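Local coordinates for protein argonaute (Marinitoga piezophila, PDB 5I4A) that uses short RNA guides bearing a 5'-hydroxyl to bind complementary targets and cleaves single-stranded target DNA, preferring manganese as its cofactor, at residues N111-S116 with K151-S156; F179-G184 with Y207-T212. All blocks are in the same frame, centred on the assembly; numbering follows the deposited sequence.

Contact 1: N111-S116 with K151-S156; sequences NFISNS and KFTFLS. With nucleotides of chain B.
Ile113 and Thr153 face each other where strand 111-114 crosses strand 151-156 in linker L1, with the segment axes 7.9 Å apart at closest and their directions 65° from parallel. At that spacing the two strands meet through side chains; both pair by backbone hydrogen bonds with strand 127-140, which lies between them along the chain. Asn111 and Lys151 make the polar end. Their side chains cross at about a right angle, and Lys151 NZ donates to Asn111 OD1 over 2.6 Å. The C=O...N angle is 138° and the donor lies somewhat off the carbonyl plane. The lysine gets there by a bend at chi3 that swings its ammonium group toward the amide. The other branch of Asn111 serves the guide: ND2 donates to OP1 of nucleotide C9 of chain B (3.2 Å, N-H...O angle 163°) and also to Lys108 O. Farther along, Ile113 CG1 lies 3.7 Å from Thr153 OG1, a hydroxyl hydrogen-bonded to Thr132 OG1, while Ile113 CD1 meets Leu155 CD1 tip to tip at 4.1 Å. With Lys151 NZ also 3.5 Å from OP1 of C9 of chain B, the lysine probably acts on the guide backbone in two ways: by its own charge close to the phosphate, and through Asn111, since its bond to OD1, with that of ND2 to Lys108 O, probably sets which end of the amide is turned to the RNA.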
ATOM      1  N   ASN A 111       3.096   5.988  15.856  1.00 33.16           N
ATOM      2  CA  ASN A 111       2.387   7.258  15.859  1.00 30.78           C
ATOM      3  C   ASN A 111       2.225   7.724  17.298  1.00 39.33           C
ATOM      4  O   ASN A 111       1.809   6.945  18.164  1.00 35.34           O
ATOM      5  CB  ASN A 111       1.021   7.124  15.186  1.00 40.15           C
ATOM      6  CG  ASN A 111       1.125   6.845  13.703  1.00 39.50           C
ATOM      7  OD1 ASN A 111       1.255   7.763  12.897  1.00 45.33           O
ATOM      8  ND2 ASN A 111       1.068   5.571  13.333  1.00 34.35           N
ATOM      9  N   PHE A 112       2.557   8.986  17.554  1.00 29.94           N
ATOM     10  CA  PHE A 112       2.520   9.540  18.902  1.00 38.94           C
ATOM     11  C   PHE A 112       1.526  10.692  18.932  1.00 35.21           C
ATOM     12  O   PHE A 112       1.743  11.732  18.299  1.00 43.92           O
ATOM     13  CB  PHE A 112       3.911   9.971  19.353  1.00 34.93           C
ATOM     14  CG  PHE A 112       4.855   8.819  19.546  1.00 37.63           C
ATOM     15  CD1 PHE A 112       4.705   7.959  20.623  1.00 37.29           C
ATOM     16  CD2 PHE A 112       5.878   8.580  18.645  1.00 37.51           C
ATOM     17  CE1 PHE A 112       5.564   6.893  20.803  1.00 29.82           C
ATOM     18  CE2 PHE A 112       6.738   7.514  18.819  1.00 29.86           C
ATOM     19  CZ  PHE A 112       6.581   6.670  19.898  1.00 29.85           C
ATOM     20  N   ILE A 113       0.442  10.497  19.671  1.00 32.86           N
ATOM     21  CA  ILE A 113      -0.667  11.440  19.721  1.00 36.20           C
ATOM     22  C   ILE A 113      -0.401  12.433  20.843  1.00 33.78           C
ATOM     23  O   ILE A 113      -0.287  12.044  22.009  1.00 33.96           O
ATOM     24  CB  ILE A 113      -1.994  10.700  19.943  1.00 36.45           C
ATOM     25  CG1 ILE A 113      -2.286   9.757  18.776  1.00 31.38           C
ATOM     26  CG2 ILE A 113      -3.128  11.674  20.154  1.00 33.78           C
ATOM     27  CD1 ILE A 113      -3.450   8.821  19.033  1.00 30.01           C
ATOM     28  N   SER A 114      -0.301  13.713  20.497  1.00 52.58           N
ATOM     29  CA  SER A 114      -0.129  14.737  21.518  1.00 52.63           C
ATOM     30  C   SER A 114      -1.418  14.923  22.309  1.00 52.76           C
ATOM     31  O   SER A 114      -2.525  14.802  21.777  1.00 52.88           O
ATOM     32  CB  SER A 114       0.291  16.065  20.890  1.00 52.74           C
ATOM     33  OG  SER A 114       0.355  17.092  21.866  1.00 52.81           O
ATOM     34  N   ASN A 115      -1.264  15.220  23.600  1.00 52.73           N
ATOM     35  CA  ASN A 115      -2.399  15.502  24.465  1.00 52.85           C
ATOM     36  C   ASN A 115      -2.428  16.933  24.979  1.00 52.98           C
ATOM     37  O   ASN A 115      -3.324  17.278  25.757  1.00 53.08           O
ATOM     38  CB  ASN A 115      -2.429  14.525  25.647  1.00 52.71           C
ATOM     39  CG  ASN A 115      -2.998  13.173  25.269  1.00 52.65           C
ATOM     40  OD1 ASN A 115      -4.193  13.047  24.994  1.00 52.77           O
ATOM     41  ND2 ASN A 115      -2.150  12.154  25.255  1.00 52.45           N
ATOM     42  N   SER A 116      -1.476  17.774  24.574  1.00 52.98           N
ATOM     43  CA  SER A 116      -1.538  19.208  24.824  1.00 53.66           C
ATOM     44  C   SER A 116      -1.884  20.014  23.584  1.00 55.14           C
ATOM     45  O   SER A 116      -2.550  21.044  23.698  1.00 53.46           O
ATOM     46  CB  SER A 116      -0.205  19.717  25.389  1.00 57.70           C
ATOM     47  OG  SER A 116       0.746  19.917  24.357  1.00 63.22           O
ATOM     48  N   LYS A 151       1.258  14.890  11.546  1.00 50.41           N
ATOM     49  CA  LYS A 151      -0.035  14.487  11.007  1.00 47.53           C
ATOM     50  C   LYS A 151      -1.093  14.789  12.064  1.00 45.00           C
ATOM     51  O   LYS A 151      -0.834  15.510  13.035  1.00 49.60           O
ATOM     52  CB  LYS A 151      -0.030  13.010  10.591  1.00 41.09           C
ATOM     53  CG  LYS A 151      -0.034  12.027  11.753  1.00 40.92           C
ATOM     54  CD  LYS A 151      -0.467  10.637  11.311  1.00 46.46           C
ATOM     55  CE  LYS A 151       0.659   9.888  10.622  1.00 45.48           C
ATOM     56  NZ  LYS A 151       0.354   8.434  10.518  1.00 39.98           N
ATOM     57  N   PHE A 152      -2.287  14.232  11.882  1.00 35.50           N
ATOM     58  CA  PHE A 152      -3.387  14.494  12.794  1.00 31.97           C
ATOM     59  C   PHE A 152      -4.153  13.213  13.083  1.00 36.30           C
ATOM     60  O   PHE A 152      -4.291  12.339  12.223  1.00 46.57           O
ATOM     61  CB  PHE A 152      -4.334  15.560  12.239  1.00 39.47           C
ATOM     62  CG  PHE A 152      -3.895  16.957  12.539  1.00 41.76           C
ATOM     63  CD1 PHE A 152      -4.258  17.565  13.728  1.00 46.16           C
ATOM     64  CD2 PHE A 152      -3.101  17.657  11.648  1.00 41.41           C
ATOM     65  CE1 PHE A 152      -3.848  18.851  14.019  1.00 45.55           C
ATOM     66  CE2 PHE A 152      -2.684  18.944  11.936  1.00 44.07           C
ATOM     67  CZ  PHE A 152      -3.062  19.542  13.123  1.00 36.60           C
ATOM     68  N   THR A 153      -4.646  13.120  14.314  1.00 42.25           N
ATOM     69  CA  THR A 153      -5.517  12.042  14.751  1.00 42.44           C
ATOM     70  C   THR A 153      -6.789  12.662  15.302  1.00 51.60           C
ATOM     71  O   THR A 153      -6.729  13.544  16.166  1.00 53.54           O
ATOM     72  CB  THR A 153      -4.848  11.173  15.818  1.00 41.27           C
ATOM     73  OG1 THR A 153      -3.502  10.880  15.425  1.00 36.20           O
ATOM     74  CG2 THR A 153      -5.608   9.868  15.993  1.00 40.98           C
ATOM     75  N   PHE A 154      -7.930  12.216  14.794  1.00 45.38           N
ATOM     76  CA  PHE A 154      -9.227  12.735  15.204  1.00 47.48           C
ATOM     77  C   PHE A 154      -9.908  11.692  16.078  1.00 38.70           C
ATOM     78  O   PHE A 154     -10.225  10.592  15.611  1.00 44.82           O
ATOM     79  CB  PHE A 154     -10.072  13.094  13.983  1.00 45.67           C
ATOM     80  CG  PHE A 154      -9.389  14.059  13.054  1.00 40.70           C
ATOM     81  CD1 PHE A 154      -9.436  15.422  13.296  1.00 34.25           C
ATOM     82  CD2 PHE A 154      -8.675  13.603  11.960  1.00 39.24           C
ATOM     83  CE1 PHE A 154      -8.798  16.311  12.453  1.00 35.10           C
ATOM     84  CE2 PHE A 154      -8.033  14.488  11.115  1.00 39.27           C
ATOM     85  CZ  PHE A 154      -8.093  15.843  11.362  1.00 37.46           C
ATOM     86  N   LEU A 155     -10.109  12.035  17.348  1.00 38.18           N
ATOM     87  CA  LEU A 155     -10.642  11.117  18.339  1.00 44.12           C
ATOM     88  C   LEU A 155     -11.838  11.748  19.034  1.00 45.78           C
ATOM     89  O   LEU A 155     -11.960  12.974  19.107  1.00 40.74           O
ATOM     90  CB  LEU A 155      -9.584  10.742  19.387  1.00 43.25           C
ATOM     91  CG  LEU A 155      -8.277  10.114  18.902  1.00 39.96           C
ATOM     92  CD1 LEU A 155      -7.263  10.085  20.033  1.00 35.80           C
ATOM     93  CD2 LEU A 155      -8.517   8.713  18.365  1.00 34.27           C
ATOM     94  N   SER A 156     -12.720  10.895  19.547  1.00 41.76           N
ATOM     95  CA  SER A 156     -13.837  11.380  20.342  1.00 41.99           C
ATOM     96  C   SER A 156     -13.321  12.026  21.621  1.00 46.25           C
ATOM     97  O   SER A 156     -12.385  11.530  22.255  1.00 47.34           O
ATOM     98  CB  SER A 156     -14.794  10.235  20.678  1.00 42.11           C
ATOM     99  OG  SER A 156     -14.175   9.285  21.527  1.00 42.73           O
TER
ATOM    100  P     C B   9      -0.289   3.776   9.998  1.00 67.10           P
ATOM    101  OP1   C B   9       0.642   4.908  10.229  1.00 69.76           O
ATOM    102  OP2   C B   9      -1.369   3.911   8.988  1.00 71.64           O
ATOM    103  O5'   C B   9       0.578   2.487   9.641  1.00 64.61           O
ATOM    104  C5'   C B   9       1.696   2.124  10.436  1.00 70.06           C
ATOM    105  C4'   C B   9       1.672   0.664  10.811  1.00 72.06           C
ATOM    106  O4'   C B   9       0.299   0.220  10.948  1.00 70.97           O
ATOM    107  C3'   C B   9       2.277  -0.296   9.799  1.00 72.13           C
ATOM    108  O3'   C B   9       3.690  -0.382   9.900  1.00 74.23           O
ATOM    109  C2'   C B   9       1.570  -1.606  10.122  1.00 70.05           C
ATOM    110  O2'   C B   9       2.148  -2.217  11.265  1.00 67.03           O
ATOM    111  C1'   C B   9       0.174  -1.112  10.496  1.00 71.35           C
TER

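Contact 2: F179-G184 with Y207-T212; sequences FPYISG and YLFNFT. With nucleotides of chain B.
Tyr181 and Phe209 make the ring-on-ring part of this contact, a T-shaped pair with centroids 4.8 Å apart and planes at 87°. The edge of Phe209 is driven at the tyrosine face, its CZ standing over the ring centre and its CE1 3.6 Å from Tyr181 CD2. Tyr181 presents that face because its CG lies opposite the backbone N (chi1 161°). Were this tyrosine an alanine, the CE1-CZ edge of Phe209 would probably lose the face it packs on, leaving a gap beside it. A looser apolar touch joins Phe179 CD1 to Tyr207 CE2 at 4.0 Å, at the edge of the tyrosine ring; both rings also pack against an uracil base of the guide. Both strands belong to the PAZ domain and pair with strand 169-172, so these rings meet across that intervening strand; strand 178-185 also carries a classic beta bulge, Ile182 and Ser183 both facing Lys190. Polar links run to the guide RNA. Tyr207 OH accepts a weak bond from N3 of U21 of chain B (3.3 Å, N-H...O angle 126°), consistent with the known role of PAZ domains in holding the guide's 3' end. Thr212, the N-cap of helix 213-218, donates from OG1 to OP1 of A7 of chain B over 2.7 Å.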
ATOM      1  N   PHE A 179      -9.643  -1.603  17.401  1.00 50.76           N
ATOM      2  CA  PHE A 179     -10.548  -2.731  17.271  1.00 51.68           C
ATOM      3  C   PHE A 179     -11.876  -2.253  16.705  1.00 55.15           C
ATOM      4  O   PHE A 179     -12.326  -1.145  17.024  1.00 53.14           O
ATOM      5  CB  PHE A 179     -10.785  -3.415  18.627  1.00 51.00           C
ATOM      6  CG  PHE A 179      -9.541  -3.576  19.455  1.00 64.75           C
ATOM      7  CD1 PHE A 179      -9.113  -2.555  20.291  1.00 60.71           C
ATOM      8  CD2 PHE A 179      -8.801  -4.745  19.403  1.00 67.82           C
ATOM      9  CE1 PHE A 179      -7.969  -2.695  21.054  1.00 61.32           C
ATOM     10  CE2 PHE A 179      -7.653  -4.893  20.166  1.00 66.47           C
ATOM     11  CZ  PHE A 179      -7.239  -3.866  20.992  1.00 62.82           C
ATOM     12  N   PRO A 180     -12.514  -3.050  15.851  1.00 58.99           N
ATOM     13  CA  PRO A 180     -13.861  -2.700  15.387  1.00 55.41           C
ATOM     14  C   PRO A 180     -14.819  -2.565  16.561  1.00 54.82           C
ATOM     15  O   PRO A 180     -14.745  -3.313  17.538  1.00 54.07           O
ATOM     16  CB  PRO A 180     -14.240  -3.872  14.477  1.00 51.33           C
ATOM     17  CG  PRO A 180     -12.928  -4.428  14.020  1.00 57.47           C
ATOM     18  CD  PRO A 180     -11.985  -4.247  15.173  1.00 57.38           C
ATOM     19  N   TYR A 181     -15.718  -1.590  16.457  1.00 57.19           N
ATOM     20  CA  TYR A 181     -16.675  -1.283  17.515  1.00 55.30           C
ATOM     21  C   TYR A 181     -17.958  -2.066  17.255  1.00 58.95           C
ATOM     22  O   TYR A 181     -18.708  -1.755  16.325  1.00 60.82           O
ATOM     23  CB  TYR A 181     -16.929   0.222  17.571  1.00 51.78           C
ATOM     24  CG  TYR A 181     -18.193   0.639  18.288  1.00 52.04           C
ATOM     25  CD1 TYR A 181     -18.369   0.383  19.642  1.00 52.07           C
ATOM     26  CD2 TYR A 181     -19.203   1.313  17.613  1.00 54.66           C
ATOM     27  CE1 TYR A 181     -19.523   0.773  20.298  1.00 52.26           C
ATOM     28  CE2 TYR A 181     -20.358   1.708  18.260  1.00 52.65           C
ATOM     29  CZ  TYR A 181     -20.513   1.436  19.602  1.00 54.08           C
ATOM     30  OH  TYR A 181     -21.663   1.828  20.247  1.00 59.28           O
ATOM     31  N   ILE A 182     -18.203  -3.090  18.072  1.00 62.42           N
ATOM     32  CA  ILE A 182     -19.393  -3.919  17.898  1.00 65.17           C
ATOM     33  C   ILE A 182     -20.621  -3.219  18.464  1.00 64.94           C
ATOM     34  O   ILE A 182     -21.562  -2.889  17.733  1.00 67.75           O
ATOM     35  CB  ILE A 182     -19.191  -5.301  18.546  1.00 62.78           C
ATOM     36  CG1 ILE A 182     -18.005  -6.023  17.907  1.00 66.80           C
ATOM     37  CG2 ILE A 182     -20.457  -6.138  18.417  1.00 62.97           C
ATOM     38  CD1 ILE A 182     -18.209  -6.358  16.443  1.00 64.02           C
ATOM     39  N   SER A 183     -20.631  -2.982  19.772  1.00 60.96           N
ATOM     40  CA  SER A 183     -21.799  -2.385  20.399  1.00 60.83           C
ATOM     41  C   SER A 183     -21.395  -1.705  21.698  1.00 61.60           C
ATOM     42  O   SER A 183     -20.434  -2.109  22.359  1.00 63.76           O
ATOM     43  CB  SER A 183     -22.885  -3.432  20.667  1.00 52.83           C
ATOM     44  OG  SER A 183     -22.467  -4.357  21.655  1.00 52.83           O
ATOM     45  N   GLY A 184     -22.144  -0.663  22.043  1.00 52.74           N
ATOM     46  CA  GLY A 184     -22.029  -0.004  23.327  1.00 53.68           C
ATOM     47  C   GLY A 184     -23.406   0.320  23.868  1.00 59.51           C
ATOM     48  O   GLY A 184     -24.007   1.328  23.483  1.00 71.30           O
ATOM     49  N   TYR A 207     -11.171   3.524  25.946  1.00 57.86           N
ATOM     50  CA  TYR A 207     -11.460   3.419  24.523  1.00 58.02           C
ATOM     51  C   TYR A 207     -12.044   4.729  24.016  1.00 57.70           C
ATOM     52  O   TYR A 207     -13.003   5.253  24.592  1.00 57.62           O
ATOM     53  CB  TYR A 207     -12.419   2.260  24.245  1.00 58.56           C
ATOM     54  CG  TYR A 207     -11.791   0.908  24.489  1.00 58.92           C
ATOM     55  CD1 TYR A 207     -11.560   0.456  25.779  1.00 58.96           C
ATOM     56  CD2 TYR A 207     -11.420   0.089  23.430  1.00 59.21           C
ATOM     57  CE1 TYR A 207     -10.975  -0.764  26.009  1.00 59.28           C
ATOM     58  CE2 TYR A 207     -10.839  -1.146  23.655  1.00 59.53           C
ATOM     59  CZ  TYR A 207     -10.624  -1.567  24.949  1.00 59.57           C
ATOM     60  OH  TYR A 207     -10.046  -2.790  25.193  1.00 59.89           O
ATOM     61  N   LEU A 208     -11.458   5.250  22.945  1.00 57.51           N
ATOM     62  CA  LEU A 208     -11.955   6.428  22.258  1.00 57.23           C
ATOM     63  C   LEU A 208     -12.292   6.060  20.821  1.00 57.49           C
ATOM     64  O   LEU A 208     -11.734   5.112  20.261  1.00 57.76           O
ATOM     65  CB  LEU A 208     -10.926   7.565  22.275  1.00 56.71           C
ATOM     66  CG  LEU A 208     -10.500   8.089  23.647  1.00 56.39           C
ATOM     67  CD1 LEU A 208      -9.483   9.208  23.497  1.00 55.89           C
ATOM     68  CD2 LEU A 208     -11.711   8.563  24.432  1.00 56.35           C
ATOM     69  N   PHE A 209     -13.213   6.812  20.229  1.00 57.40           N
ATOM     70  CA  PHE A 209     -13.556   6.610  18.829  1.00 57.61           C
ATOM     71  C   PHE A 209     -12.526   7.292  17.940  1.00 57.31           C
ATOM     72  O   PHE A 209     -12.163   8.449  18.171  1.00 56.86           O
ATOM     73  CB  PHE A 209     -14.955   7.150  18.534  1.00 57.65           C
ATOM     74  CG  PHE A 209     -16.054   6.198  18.895  1.00 58.10           C
ATOM     75  CD1 PHE A 209     -16.289   5.076  18.121  1.00 58.56           C
ATOM     76  CD2 PHE A 209     -16.851   6.421  20.004  1.00 58.06           C
ATOM     77  CE1 PHE A 209     -17.301   4.195  18.444  1.00 58.97           C
ATOM     78  CE2 PHE A 209     -17.862   5.541  20.333  1.00 58.48           C
ATOM     79  CZ  PHE A 209     -18.084   4.424  19.553  1.00 58.93           C
ATOM     80  N   ASN A 210     -12.055   6.571  16.929  1.00 57.55           N
ATOM     81  CA  ASN A 210     -11.092   7.096  15.970  1.00 57.31           C
ATOM     82  C   ASN A 210     -11.814   7.407  14.665  1.00 57.40           C
ATOM     83  O   ASN A 210     -12.522   6.553  14.121  1.00 57.82           O
ATOM     84  CB  ASN A 210      -9.963   6.094  15.732  1.00 57.50           C
ATOM     85  CG  ASN A 210      -8.863   6.652  14.856  1.00 57.23           C
ATOM     86  OD1 ASN A 210      -8.586   7.852  14.876  1.00 56.79           O
ATOM     87  ND2 ASN A 210      -8.230   5.784  14.075  1.00 59.37           N
ATOM     88  N   PHE A 211     -11.639   8.629  14.170  1.00 57.01           N
ATOM     89  CA  PHE A 211     -12.352   9.108  12.993  1.00 57.04           C
ATOM     90  C   PHE A 211     -11.382   9.234  11.828  1.00 56.95           C
ATOM     91  O   PHE A 211     -10.412   9.997  11.899  1.00 62.45           O
ATOM     92  CB  PHE A 211     -13.037  10.443  13.278  1.00 56.68           C
ATOM     93  CG  PHE A 211     -14.074  10.362  14.354  1.00 56.77           C
ATOM     94  CD1 PHE A 211     -15.336   9.867  14.078  1.00 57.13           C
ATOM     95  CD2 PHE A 211     -13.786  10.770  15.644  1.00 56.50           C
ATOM     96  CE1 PHE A 211     -16.295   9.785  15.068  1.00 57.22           C
ATOM     97  CE2 PHE A 211     -14.741  10.690  16.640  1.00 56.59           C
ATOM     98  CZ  PHE A 211     -15.997  10.198  16.350  1.00 56.95           C
ATOM     99  N   THR A 212     -11.653   8.490  10.761  1.00 57.32           N
ATOM    100  CA  THR A 212     -10.815   8.497   9.576  1.00 58.82           C
ATOM    101  C   THR A 212     -11.318   9.545   8.586  1.00 58.36           C
ATOM    102  O   THR A 212     -12.285  10.268   8.840  1.00 59.94           O
ATOM    103  CB  THR A 212     -10.793   7.109   8.941  1.00 57.80           C
ATOM    104  OG1 THR A 212     -11.986   6.918   8.171  1.00 58.09           O
ATOM    105  CG2 THR A 212     -10.726   6.041  10.019  1.00 58.06           C
TER
ATOM    106  P     A B   7      -9.778   5.414   5.735  1.00 89.92           P
ATOM    107  OP1   A B   7     -10.679   6.592   5.821  1.00 83.63           O
ATOM    108  OP2   A B   7      -8.358   5.606   5.345  1.00 88.09           O
ATOM    109  O5'   A B   7      -9.845   4.662   7.138  1.00 87.75           O
ATOM    110  C5'   A B   7      -9.128   3.458   7.360  1.00 83.64           C
ATOM    111  C4'   A B   7      -8.658   3.359   8.785  1.00 83.51           C
ATOM    112  O4'   A B   7      -9.532   2.480   9.540  1.00 76.90           O
ATOM    113  C3'   A B   7      -7.279   2.761   8.982  1.00 84.74           C
ATOM    114  O3'   A B   7      -6.252   3.703   8.738  1.00 88.14           O
ATOM    115  C2'   A B   7      -7.339   2.262  10.420  1.00 83.86           C
ATOM    116  O2'   A B   7      -7.185   3.340  11.332  1.00 84.69           O
ATOM    117  C1'   A B   7      -8.783   1.767  10.500  1.00 75.44           C
ATOM    118  P     U B  21      -3.830  -4.559  32.875  1.00119.80           P
ATOM    119  OP1   U B  21      -4.774  -4.361  34.014  1.00119.66           O
ATOM    120  OP2   U B  21      -2.380  -4.534  33.170  1.00118.91           O
ATOM    121  O5'   U B  21      -4.099  -5.927  32.089  1.00112.96           O
ATOM    122  C5'   U B  21      -5.361  -6.601  32.158  1.00106.08           C
ATOM    123  C4'   U B  21      -6.490  -5.664  31.789  1.00102.73           C
ATOM    124  O4'   U B  21      -6.620  -5.592  30.346  1.00 98.45           O
ATOM    125  C3'   U B  21      -7.895  -5.957  32.347  1.00105.17           C
ATOM    126  O3'   U B  21      -8.349  -4.898  33.193  1.00108.66           O
ATOM    127  C2'   U B  21      -8.802  -5.997  31.107  1.00102.40           C
ATOM    128  O2'   U B  21     -10.027  -5.308  31.274  1.00106.53           O
ATOM    129  C1'   U B  21      -7.960  -5.331  30.020  1.00 90.23           C
ATOM    130  N1    U B  21      -8.272  -5.855  28.679  1.00 71.33           N
ATOM    131  C2    U B  21      -9.257  -5.184  27.968  1.00 63.28           C
ATOM    132  O2    U B  21      -9.826  -4.201  28.362  1.00 72.37           O
ATOM    133  N3    U B  21      -9.587  -5.671  26.742  1.00 61.27           N
ATOM    134  C4    U B  21      -9.037  -6.775  26.151  1.00 60.31           C
ATOM    135  O4    U B  21      -9.430  -7.100  25.034  1.00 58.51           O
ATOM    136  C5    U B  21      -8.033  -7.447  26.922  1.00 61.58           C
ATOM    137  C6    U B  21      -7.693  -6.983  28.138  1.00 63.58           C
TER

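How the contacts relate
Contact 1 lies in linker L1 and contact 2 in the PAZ domain, their centres about 15 Å apart, and one antiparallel sheet runs through both. Strands 143-156 and 207-211 are neighbours in it: Phe154 O lies 2.8 Å from Phe211 N and Ser156 N 2.9 Å from Phe209 O, both probable hydrogen bonds. Neither is a surface contact, since most touching residues are buried in each. Their chemistry differs: contact 1 combines an amide-lysine bond with small aliphatic packing, whereas contact 2 is joined by aromatic rings alone. RNA is reached differently too, at the phosphate backbone in contact 1, but at uracil bases at one end and a phosphate at the other in contact 2.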